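Local atomic coordinates of fructose transport system repressor FruR (Pseudomonas putida, PDB entry 3O74), a protein that probably binds DNA as a dual transcriptional regulator of the LacI family, with fructose 1-phosphate as its preferred effector. Residues S66-P69 against S74-E77. Residues are numbered along the deposited sequence; the frame is centred on the assembly and turned at random.
Sequences SCLP and SYRE
In the beta-alpha-beta unit that joins parallel strands 61-64 and 85-88, the loop leaving the first strand meets the opening turn of helix 74-80 through S66, L68, S74 and Y75. The side chain of Y75, with CG anti to its carbonyl carbon (chi1 -72°), reaches back from the helix toward the loop and crosses that of L68 at about a right angle. One branch of the leucine does the touching: CD1 lies 3.9 Å from CE2 of Y75, approaching the ring obliquely, and 3.4 Å from OG of S74. S66 comes instead to the edge of the same ring, its OG near the ring plane and 3.8 Å from CE2 of Y75.

No hydrogen bond spans the two segments; the three hydroxyls are held by bonds within 66-69 or to nearby residues. OG of S66 accepts a nearly straight bond from N of L68 (3.1 Å, 166°), closing an ST turn. In S66 the hydroxyl stands opposite the backbone N (chi1 -175°), beside the carbonyl carbon, and from there meets the ring edge. Helix 44-56 supplies the common polar partner, since OE2 of E47 is hydrogen-bonded to both OG of S66 and OH of Y75, while OE1 takes N of C67. OG of S74 is likewise hydrogen-bonded to D72 and Q51. The buried tyrosine thus has its hydroxyl satisfied, and L62 and V64 of the preceding strand also touch it, a strand-loop-helix connection belonging to the Rossmann-like N-terminal subdomain of the LacI-type, periplasmic-binding-protein fold.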
loop_
_atom_site.group_PDB
_atom_site.type_symbol
_atom_site.label_atom_id
_atom_site.label_comp_id
_atom_site.label_asym_id
_atom_site.label_seq_id
_atom_site.Cartn_x
_atom_site.Cartn_y
_atom_site.Cartn_z
ATOM N N SER B 66 10.504 6.708 12.372
ATOM C CA SER B 66 11.763 7.348 12.018
ATOM C C SER B 66 12.803 6.381 11.458
ATOM O O SER B 66 12.779 5.186 11.748
ATOM C CB SER B 66 12.329 8.069 13.243
ATOM O OG SER B 66 13.501 8.796 12.920
ATOM N N CYS B 67 13.722 6.912 10.658
ATOM C CA CYS B 67 14.856 6.129 10.184
ATOM C C CYS B 67 16.166 6.742 10.668
ATOM O O CYS B 67 17.244 6.324 10.253
ATOM C CB CYS B 67 14.848 6.015 8.655
ATOM S SG CYS B 67 15.165 7.558 7.771
ATOM N N LEU B 68 16.065 7.735 11.549
ATOM C CA LEU B 68 17.236 8.453 12.053
ATOM C C LEU B 68 17.995 7.665 13.125
ATOM O O LEU B 68 17.433 6.775 13.761
ATOM C CB LEU B 68 16.832 9.830 12.597
ATOM C CG LEU B 68 16.131 10.805 11.643
ATOM C CD1 LEU B 68 15.846 12.126 12.342
ATOM C CD2 LEU B 68 16.963 11.035 10.392
ATOM N N PRO B 69 19.285 7.985 13.316
ATOM C CA PRO B 69 20.083 7.392 14.398
ATOM C C PRO B 69 19.620 7.911 15.754
ATOM O O PRO B 69 19.168 9.051 15.837
ATOM C CB PRO B 69 21.501 7.899 14.110
ATOM C CG PRO B 69 21.480 8.367 12.693
ATOM C CD PRO B 69 20.093 8.853 12.446
ATOM N N SER B 74 17.166 15.672 16.714
ATOM C CA SER B 74 16.292 16.591 15.994
ATOM C C SER B 74 14.879 16.623 16.575
ATOM O O SER B 74 14.296 17.697 16.722
ATOM C CB SER B 74 16.259 16.256 14.497
ATOM O OG SER B 74 16.004 14.879 14.277
ATOM N N TYR B 75 14.328 15.461 16.923
ATOM C CA TYR B 75 12.974 15.439 17.476
ATOM C C TYR B 75 12.899 16.039 18.873
ATOM O O TYR B 75 11.862 16.562 19.271
ATOM C CB TYR B 75 12.353 14.041 17.418
ATOM C CG TYR B 75 11.984 13.650 16.008
ATOM C CD1 TYR B 75 10.984 14.326 15.320
ATOM C CD2 TYR B 75 12.648 12.622 15.359
ATOM C CE1 TYR B 75 10.653 13.979 14.020
ATOM C CE2 TYR B 75 12.326 12.269 14.073
ATOM C CZ TYR B 75 11.330 12.947 13.403
ATOM O OH TYR B 75 11.020 12.583 12.113
ATOM N N ARG B 76 14.005 15.979 19.607
ATOM C CA ARG B 76 14.078 16.651 20.901
ATOM C C ARG B 76 13.953 18.165 20.721
ATOM O O ARG B 76 13.299 18.841 21.514
ATOM C CB ARG B 76 15.386 16.304 21.614
ATOM C CG ARG B 76 15.460 14.868 22.112
ATOM C CD ARG B 76 14.591 14.667 23.343
ATOM N NE ARG B 76 14.906 15.641 24.385
ATOM C CZ ARG B 76 15.921 15.528 25.237
ATOM N NH1 ARG B 76 16.731 14.479 25.173
ATOM N NH2 ARG B 76 16.132 16.465 26.151
ATOM N N GLU B 77 14.576 18.691 19.671
ATOM C CA GLU B 77 14.484 20.120 19.375
ATOM C C GLU B 77 13.041 20.532 19.112
ATOM O O GLU B 77 12.566 21.532 19.650
ATOM C CB GLU B 77 15.358 20.494 18.173
ATOM C CG GLU B 77 16.852 20.521 18.453
ATOM C CD GLU B 77 17.666 20.872 17.218
ATOM O OE1 GLU B 77 17.117 21.526 16.304
ATOM O OE2 GLU B 77 18.855 20.493 17.161
#